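Local coordinates for protein lactoylglutathione lyase (Pseudomonas aeruginosa, PDB 4MTS) that belongs to the glyoxalase/bleomycin resistance protein/dioxygenase superfamily and binds nickel and zinc ions in an assembly of two chains, at residues R107-F112 / L123-T128; D81-C86 / T97-L102; A11-A16 / L55-N60. One frame throughout, in Å; residues are numbered along the deposited sequence.

Interaction 1: residues R107-F112 / L123-T128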
loop_
_atom_site.group_PDB
_atom_site.type_symbol
_atom_site.label_atom_id
_atom_site.label_comp_id
_atom_site.label_asym_id
_atom_site.label_seq_id
_atom_site.Cartn_x
_atom_site.Cartn_y
_atom_site.Cartn_z
ATOM N N ARG A 107 -22.509 -5.736 4.295
ATOM C CA ARG A 107 -23.370 -4.853 3.500
ATOM C C ARG A 107 -22.600 -3.876 2.586
ATOM O O ARG A 107 -23.217 -3.063 1.892
ATOM C CB ARG A 107 -24.336 -4.097 4.422
ATOM C CG ARG A 107 -25.414 -4.993 5.036
ATOM C CD ARG A 107 -26.419 -4.196 5.839
ATOM N NE ARG A 107 -27.276 -3.375 4.983
ATOM C CZ ARG A 107 -27.872 -2.258 5.380
ATOM N NH1 ARG A 107 -27.706 -1.811 6.619
ATOM N NH2 ARG A 107 -28.635 -1.572 4.538
ATOM N N SER A 108 -21.257 -3.944 2.584
ATOM C CA SER A 108 -20.461 -3.085 1.715
ATOM C C SER A 108 -20.432 -3.638 0.287
ATOM O O SER A 108 -20.332 -4.852 0.093
ATOM C CB SER A 108 -19.045 -2.911 2.262
ATOM O OG SER A 108 -18.438 -4.170 2.495
ATOM N N VAL A 109 -20.592 -2.753 -0.704
ATOM C CA VAL A 109 -20.551 -3.090 -2.121
ATOM C C VAL A 109 -19.056 -2.997 -2.490
ATOM O O VAL A 109 -18.449 -1.941 -2.304
ATOM C CB VAL A 109 -21.438 -2.152 -2.992
ATOM C CG1 VAL A 109 -21.262 -2.445 -4.488
ATOM C CG2 VAL A 109 -22.915 -2.248 -2.588
ATOM N N ILE A 110 -18.461 -4.139 -2.875
ATOM C CA ILE A 110 -17.038 -4.267 -3.194
ATOM C C ILE A 110 -16.860 -4.926 -4.562
ATOM O O ILE A 110 -17.700 -5.714 -5.004
ATOM C CB ILE A 110 -16.310 -5.086 -2.047
ATOM C CG1 ILE A 110 -16.389 -4.321 -0.687
ATOM C CG2 ILE A 110 -14.844 -5.409 -2.393
ATOM C CD1 ILE A 110 -15.907 -5.050 0.495
ATOM N N ALA A 111 -15.727 -4.639 -5.197
ATOM C CA ALA A 111 -15.320 -5.254 -6.450
ATOM C C ALA A 111 -13.795 -5.367 -6.391
ATOM O O ALA A 111 -13.148 -4.694 -5.581
ATOM C CB ALA A 111 -15.709 -4.359 -7.625
ATOM N N PHE A 112 -13.237 -6.192 -7.245
ATOM C CA PHE A 112 -11.806 -6.334 -7.359
ATOM C C PHE A 112 -11.367 -6.262 -8.783
ATOM O O PHE A 112 -11.950 -6.923 -9.663
ATOM C CB PHE A 112 -11.308 -7.641 -6.747
ATOM C CG PHE A 112 -10.996 -7.517 -5.277
ATOM C CD1 PHE A 112 -9.716 -7.184 -4.846
ATOM C CD2 PHE A 112 -11.975 -7.754 -4.322
ATOM C CE1 PHE A 112 -9.414 -7.128 -3.485
ATOM C CE2 PHE A 112 -11.677 -7.672 -2.957
ATOM C CZ PHE A 112 -10.401 -7.350 -2.553
ATOM N N LEU A 123 -12.156 -2.193 -4.847
ATOM C CA LEU A 123 -13.058 -1.035 -4.976
ATOM C C LEU A 123 -14.129 -1.124 -3.902
ATOM O O LEU A 123 -14.766 -2.163 -3.766
ATOM C CB LEU A 123 -13.715 -1.010 -6.368
ATOM C CG LEU A 123 -12.802 -1.108 -7.573
ATOM C CD1 LEU A 123 -13.630 -1.058 -8.878
ATOM C CD2 LEU A 123 -11.713 -0.022 -7.556
ATOM N N ILE A 124 -14.313 -0.059 -3.133
ATOM C CA ILE A 124 -15.313 -0.033 -2.057
ATOM C C ILE A 124 -16.255 1.114 -2.324
ATOM O O ILE A 124 -15.834 2.269 -2.366
ATOM C CB ILE A 124 -14.676 0.029 -0.645
ATOM C CG1 ILE A 124 -13.661 -1.121 -0.467
ATOM C CG2 ILE A 124 -15.804 -0.022 0.445
ATOM C CD1 ILE A 124 -12.909 -1.176 0.931
ATOM N N GLN A 125 -17.525 0.803 -2.572
ATOM C CA GLN A 125 -18.516 1.834 -2.879
ATOM C C GLN A 125 -18.782 2.769 -1.706
ATOM O O GLN A 125 -19.054 2.302 -0.601
ATOM C CB GLN A 125 -19.823 1.178 -3.357
ATOM C CG GLN A 125 -20.839 2.189 -3.897
ATOM C CD GLN A 125 -21.790 1.449 -4.781
ATOM O OE1 GLN A 125 -21.379 0.744 -5.708
ATOM N NE2 GLN A 125 -23.068 1.529 -4.464
ATOM N N LYS A 126 -18.736 4.088 -1.958
ATOM C CA LYS A 126 -18.964 5.153 -0.971
ATOM C C LYS A 126 -20.283 4.976 -0.239
ATOM O O LYS A 126 -21.297 4.623 -0.856
ATOM C CB LYS A 126 -18.883 6.536 -1.635
ATOM C CG LYS A 126 -18.489 7.653 -0.668
ATOM C CD LYS A 126 -18.280 8.978 -1.388
ATOM C CE LYS A 126 -18.390 10.150 -0.444
ATOM N NZ LYS A 126 -18.164 11.446 -1.140
ATOM N N GLY A 127 -20.219 5.144 1.080
ATOM C CA GLY A 127 -21.341 4.997 1.994
ATOM C C GLY A 127 -21.467 3.615 2.608
ATOM O O GLY A 127 -21.903 3.487 3.759
ATOM N N THR A 128 -21.084 2.574 1.847
ATOM C CA THR A 128 -21.217 1.167 2.243
ATOM C C THR A 128 -20.110 0.633 3.165
ATOM O O THR A 128 -20.355 -0.342 3.884
ATOM C CB THR A 128 -21.369 0.262 1.004
ATOM O OG1 THR A 128 -20.077 0.042 0.422
ATOM C CG2 THR A 128 -22.372 0.795 -0.029
#
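Ala111 and Leu123 form the tight end of this contact, a hydrogen-bonded antiparallel pair in which Leu123 N gives a nearly straight bond to Ala111 O (2.8 Å) and Ala111 N returns one to a lone pair of Leu123 O (3.0 Å). Between this pair and the next backbone bond, Gln125 N to Val109 O at 2.9 Å, lies the non-hydrogen-bonded pair Ile110 and Ile124; here Ile110 CA brings its hydrogen to Leu123 O. The face carrying Ala111 and Leu123 is covered by helix 82-91, while the side chain of Ile124, on the other face, reaches Leu4 of the second subunit and lies about 5 Å from the nickel ion. At the Thr128 end the ladder gives way to side-chain bonding. Thr128 OG1, held between the backbone N and carbonyl carbon (chi1 79°), accepts from Val109 N (3.1 Å) and donates to Gln125 O (2.7 Å), closing the turn against the neighbouring strand. Val109 and Gln125 lie side by side, with Val109 CG1 3.4 Å from Gln125 OE1, whose bond is made to Ala82 N at the start of helix 82-91. Beyond them the packing thins: the exposed, poorly ordered side chain of Arg107 leads away from Thr128, and only Arg107 O approaches that residue. The arrangement is the antiparallel hairpin of strands 109-114 and 120-125, the last two strands of a beta-alpha-beta-beta-beta module characteristic of the glyoxalase fold.

Interaction 2: residues D81-C86 / T97-L102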
loop_
_atom_site.group_PDB
_atom_site.type_symbol
_atom_site.label_atom_id
_atom_site.label_comp_id
_atom_site.label_asym_id
_atom_site.label_seq_id
_atom_site.Cartn_x
_atom_site.Cartn_y
_atom_site.Cartn_z
ATOM N N ASP A 81 -19.674 4.367 -7.574
ATOM C CA ASP A 81 -20.447 3.220 -8.029
ATOM C C ASP A 81 -19.480 2.172 -8.529
ATOM O O ASP A 81 -18.888 2.344 -9.590
ATOM C CB ASP A 81 -21.352 3.669 -9.205
ATOM C CG ASP A 81 -22.418 2.684 -9.616
ATOM O OD1 ASP A 81 -22.093 1.492 -9.793
ATOM O OD2 ASP A 81 -23.564 3.115 -9.815
ATOM N N ALA A 82 -19.340 1.070 -7.784
ATOM C CA ALA A 82 -18.437 -0.018 -8.128
ATOM C C ALA A 82 -18.782 -0.725 -9.436
ATOM O O ALA A 82 -17.870 -1.059 -10.186
ATOM C CB ALA A 82 -18.344 -1.006 -6.976
ATOM N N ALA A 83 -20.086 -0.915 -9.749
ATOM C CA ALA A 83 -20.474 -1.554 -11.018
ATOM C C ALA A 83 -20.022 -0.701 -12.214
ATOM O O ALA A 83 -19.572 -1.248 -13.211
ATOM C CB ALA A 83 -21.984 -1.776 -11.075
ATOM N N VAL A 84 -20.130 0.624 -12.084
ATOM C CA VAL A 84 -19.717 1.575 -13.133
ATOM C C VAL A 84 -18.176 1.528 -13.327
ATOM O O VAL A 84 -17.700 1.430 -14.460
ATOM C CB VAL A 84 -20.253 2.996 -12.852
ATOM C CG1 VAL A 84 -19.562 4.035 -13.733
ATOM C CG2 VAL A 84 -21.773 3.051 -13.047
ATOM N N THR A 85 -17.415 1.559 -12.229
ATOM C CA THR A 85 -15.948 1.456 -12.330
ATOM C C THR A 85 -15.525 0.114 -12.966
ATOM O O THR A 85 -14.631 0.109 -13.809
ATOM C CB THR A 85 -15.291 1.791 -10.997
ATOM O OG1 THR A 85 -15.835 3.026 -10.570
ATOM C CG2 THR A 85 -13.759 1.944 -11.102
ATOM N N CYS A 86 -16.200 -1.019 -12.606
ATOM C CA CYS A 86 -15.914 -2.330 -13.195
ATOM C C CYS A 86 -16.144 -2.333 -14.689
ATOM O O CYS A 86 -15.339 -2.889 -15.432
ATOM C CB CYS A 86 -16.753 -3.415 -12.528
ATOM S SG CYS A 86 -16.206 -3.836 -10.860
ATOM N N THR A 97 -11.699 -9.174 -11.431
ATOM C CA THR A 97 -11.581 -10.510 -10.827
ATOM C C THR A 97 -12.773 -10.868 -9.962
ATOM O O THR A 97 -12.997 -12.052 -9.731
ATOM C CB THR A 97 -10.261 -10.702 -10.101
ATOM O OG1 THR A 97 -10.139 -9.682 -9.120
ATOM C CG2 THR A 97 -9.072 -10.685 -11.055
ATOM N N ARG A 98 -13.522 -9.848 -9.488
ATOM C CA ARG A 98 -14.746 -9.977 -8.702
ATOM C C ARG A 98 -15.597 -8.763 -8.994
ATOM O O ARG A 98 -15.216 -7.637 -8.637
ATOM C CB ARG A 98 -14.452 -10.128 -7.184
ATOM C CG ARG A 98 -15.711 -10.305 -6.350
ATOM C CD ARG A 98 -15.480 -10.092 -4.869
ATOM N NE ARG A 98 -16.635 -10.514 -4.065
ATOM C CZ ARG A 98 -17.710 -9.766 -3.816
ATOM N NH1 ARG A 98 -17.813 -8.543 -4.327
ATOM N NH2 ARG A 98 -18.694 -10.239 -3.064
ATOM N N GLU A 99 -16.756 -8.994 -9.671
ATOM C CA GLU A 99 -17.723 -7.982 -10.052
ATOM C C GLU A 99 -18.356 -7.413 -8.806
ATOM O O GLU A 99 -18.563 -8.138 -7.827
ATOM C CB GLU A 99 -18.822 -8.603 -10.981
ATOM C CG GLU A 99 -19.989 -7.676 -11.348
ATOM C CD GLU A 99 -19.605 -6.383 -12.050
ATOM O OE1 GLU A 99 -18.582 -6.387 -12.773
ATOM O OE2 GLU A 99 -20.293 -5.356 -11.845
ATOM N N ALA A 100 -18.680 -6.125 -8.851
ATOM C CA ALA A 100 -19.381 -5.376 -7.816
ATOM C C ALA A 100 -20.594 -6.144 -7.268
ATOM O O ALA A 100 -21.417 -6.674 -8.033
ATOM C CB ALA A 100 -19.845 -4.051 -8.377
ATOM N N GLY A 101 -20.652 -6.234 -5.953
ATOM C CA GLY A 101 -21.708 -6.940 -5.237
ATOM C C GLY A 101 -21.448 -6.883 -3.754
ATOM O O GLY A 101 -20.385 -6.418 -3.337
ATOM N N LEU A 102 -22.401 -7.350 -2.934
ATOM C CA LEU A 102 -22.193 -7.303 -1.482
ATOM C C LEU A 102 -21.077 -8.237 -1.045
ATOM O O LEU A 102 -20.930 -9.318 -1.612
ATOM C CB LEU A 102 -23.491 -7.563 -0.692
ATOM C CG LEU A 102 -24.637 -6.542 -0.861
ATOM C CD1 LEU A 102 -25.833 -6.911 0.015
ATOM C CD2 LEU A 102 -24.221 -5.152 -0.457
HETATM O O HOH W 1 -20.234 -3.808 -13.939
#
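Ala100 points its CB into the first turn of helix 82-91, where it sits 3.4 Å from Ala83 N and 3.7 Å from Ala82 CB; Ala83 CB and Cys86 SG complete the small apolar patch around this methyl. Alongside, Glu99 starts with CG anti to the backbone N and then bends at chi2 (58°), which turns CD to the helix side. The two carboxylate oxygens part company there. OE1 lies 3.5 Å from Cys86 CB and forms a salt bridge with Arg90 further along the same helix, whereas OE2 approaches the CA and CB of Ala83. One water, donating both to OE2 (2.6 Å) and to Ala83 O (2.7 Å), spans the remaining distance between carboxylate and helix. On the helix side, Asp81 is the N-cap, with OD1 accepting from Val84 N above the carboxylate plane. Away from the helix, Arg98 runs out extended, and its NH2 donates to Leu102 O (2.8 Å) with the acceptor close to the guanidinium plane. The polar links between the helix and segment 97-102 are thus the water and the salt bridge to Arg90; Ala100 N, buried beside Cys86 SG, has no polar partner in the model, which probably carries some desolvation cost.

Interaction 3: residues A11-A16 / L55-N60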
loop_
_atom_site.group_PDB
_atom_site.type_symbol
_atom_site.label_atom_id
_atom_site.label_comp_id
_atom_site.label_asym_id
_atom_site.label_seq_id
_atom_site.Cartn_x
_atom_site.Cartn_y
_atom_site.Cartn_z
ATOM N N ALA A 11 6.457 -4.164 -14.336
ATOM C CA ALA A 11 7.272 -4.624 -15.462
ATOM C C ALA A 11 7.314 -3.579 -16.573
ATOM O O ALA A 11 8.327 -3.444 -17.250
ATOM C CB ALA A 11 6.745 -5.958 -15.991
ATOM N N ASP A 12 6.206 -2.869 -16.787
ATOM C CA ASP A 12 6.079 -1.888 -17.867
ATOM C C ASP A 12 5.404 -0.687 -17.255
ATOM O O ASP A 12 4.227 -0.753 -16.908
ATOM C CB ASP A 12 5.195 -2.507 -18.961
ATOM C CG ASP A 12 4.956 -1.634 -20.171
ATOM O OD1 ASP A 12 4.998 -0.385 -20.025
ATOM O OD2 ASP A 12 4.534 -2.176 -21.206
ATOM N N LEU A 13 6.153 0.407 -17.107
ATOM C CA LEU A 13 5.621 1.561 -16.414
ATOM C C LEU A 13 4.520 2.242 -17.212
ATOM O O LEU A 13 3.543 2.669 -16.640
ATOM C CB LEU A 13 6.734 2.532 -15.984
ATOM C CG LEU A 13 6.242 3.822 -15.293
ATOM C CD1 LEU A 13 5.677 3.532 -13.887
ATOM C CD2 LEU A 13 7.312 4.835 -15.213
ATOM N N GLU A 14 4.674 2.324 -18.541
ATOM C CA GLU A 14 3.631 2.961 -19.362
ATOM C C GLU A 14 2.349 2.183 -19.304
ATOM O O GLU A 14 1.312 2.807 -19.168
ATOM C CB GLU A 14 4.057 3.194 -20.819
ATOM C CG GLU A 14 5.023 4.355 -20.960
ATOM C CD GLU A 14 6.278 4.184 -20.140
ATOM O OE1 GLU A 14 6.949 3.135 -20.304
ATOM O OE2 GLU A 14 6.497 5.014 -19.226
ATOM N N ALA A 15 2.405 0.838 -19.320
ATOM C CA ALA A 15 1.189 -0.003 -19.223
ATOM C C ALA A 15 0.520 0.218 -17.849
ATOM O O ALA A 15 -0.719 0.383 -17.763
ATOM C CB ALA A 15 1.554 -1.479 -19.382
ATOM N N ALA A 16 1.344 0.273 -16.788
ATOM C CA ALA A 16 0.862 0.532 -15.429
ATOM C C ALA A 16 0.155 1.884 -15.341
ATOM O O ALA A 16 -0.988 1.945 -14.905
ATOM C CB ALA A 16 2.023 0.458 -14.431
ATOM N N LEU A 55 0.132 6.345 -4.526
ATOM C CA LEU A 55 0.668 5.072 -4.966
ATOM C C LEU A 55 1.959 5.350 -5.740
ATOM O O LEU A 55 1.958 6.130 -6.696
ATOM C CB LEU A 55 -0.337 4.326 -5.883
ATOM C CG LEU A 55 0.233 3.048 -6.541
ATOM C CD1 LEU A 55 0.627 1.970 -5.464
ATOM C CD2 LEU A 55 -0.776 2.471 -7.524
ATOM N N GLU A 56 3.065 4.720 -5.324
ATOM C CA GLU A 56 4.331 4.898 -6.030
ATOM C C GLU A 56 4.566 3.658 -6.876
ATOM O O GLU A 56 4.579 2.551 -6.349
ATOM C CB GLU A 56 5.485 5.042 -5.031
ATOM C CG GLU A 56 6.793 5.280 -5.783
ATOM C CD GLU A 56 8.020 5.323 -4.913
ATOM O OE1 GLU A 56 7.909 5.014 -3.704
ATOM O OE2 GLU A 56 9.084 5.727 -5.432
ATOM N N LEU A 57 4.861 3.848 -8.166
ATOM C CA LEU A 57 5.185 2.757 -9.078
ATOM C C LEU A 57 6.655 2.897 -9.457
ATOM O O LEU A 57 7.087 3.998 -9.799
ATOM C CB LEU A 57 4.306 2.847 -10.338
ATOM C CG LEU A 57 2.788 2.833 -10.120
ATOM C CD1 LEU A 57 2.057 3.078 -11.461
ATOM C CD2 LEU A 57 2.322 1.491 -9.484
ATOM N N THR A 58 7.414 1.801 -9.364
ATOM C CA THR A 58 8.852 1.781 -9.666
ATOM C C THR A 58 9.120 0.828 -10.828
ATOM O O THR A 58 8.553 -0.268 -10.871
ATOM C CB THR A 58 9.687 1.355 -8.433
ATOM O OG1 THR A 58 9.378 2.187 -7.319
ATOM C CG2 THR A 58 11.186 1.414 -8.695
ATOM N N HIS A 59 9.981 1.237 -11.756
ATOM C CA HIS A 59 10.339 0.384 -12.874
ATOM C C HIS A 59 11.844 0.436 -13.029
ATOM O O HIS A 59 12.390 1.512 -13.233
ATOM C CB HIS A 59 9.617 0.854 -14.170
ATOM C CG HIS A 59 10.089 0.139 -15.386
ATOM N ND1 HIS A 59 10.674 0.829 -16.437
ATOM C CD2 HIS A 59 10.135 -1.189 -15.653
ATOM C CE1 HIS A 59 11.004 -0.089 -17.333
ATOM N NE2 HIS A 59 10.728 -1.314 -16.904
ATOM N N ASN A 60 12.513 -0.717 -12.882
ATOM C CA ASN A 60 13.958 -0.864 -13.056
ATOM C C ASN A 60 14.100 -1.169 -14.543
ATOM O O ASN A 60 13.461 -2.109 -15.040
ATOM C CB ASN A 60 14.463 -2.028 -12.170
ATOM C CG ASN A 60 14.343 -1.718 -10.692
ATOM O OD1 ASN A 60 15.034 -0.829 -10.167
ATOM N ND2 ASN A 60 13.438 -2.423 -9.989
#
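Asp12, whose backbone N lies near the His59 ring, accepts a bond from Ala15 N at OD1 (3.0 Å, nearly straight at 166°), the donor standing above the carboxylate plane. This is the N-cap of helix 13-23, and Ala16 N closes the first turn on Asp12 O. The helix packs against strand 54-60 of a four-stranded sheet, the helix-on-sheet layer of the beta-alpha-beta-beta-beta module of the glyoxalase fold. Contact is made by the strand residues that turn their side chains to the helix, Leu57 and His59. Leu13 serves both: its CB meets His59 CB at 3.8 Å, and its CD1 crosses to Leu57 CB (3.9 Å). Deeper in, Leu57 CD1 touches Ala16 CB at 4.0 Å, and Leu17 and Tyr20 of the same helix extend the apolar layer along Leu57. On the other face of the strand, Glu56 binds the zinc ion together with His5 and packs on His74 of the second subunit, so the strand carries apolar packing on one face and a metal ligand on the other. At the outer end, His59 has CG anti to the backbone N (chi1 172°), and the ring lies against the start of the helix, with Leu13 N over one face. Ala11 O approaches the ring obliquely, 3.2 Å from His59 NE2 but at an angle too poor for a hydrogen bond.

From the N terminus, interaction 3 comes first: the start of helix 13-23 is brought onto strand 54-60, closing a loop of 38 residues that contains two further strands of the same sheet. Interaction 2 then closes a short loop of 10 residues, from the start of helix 82-91 to the bulged strand region 97-102. Interaction 1 follows with another 10-residue loop, the hairpin. The three stand in series, neither nested nor crossed. Interactions 1 and 2 adjoin within the second sheet, where Phe112 probably bonds with Thr97 and Arg98, while interaction 3 joins helix 13-23 to the first sheet, across the chain's centre and about 25 Å or more from both, centre to centre.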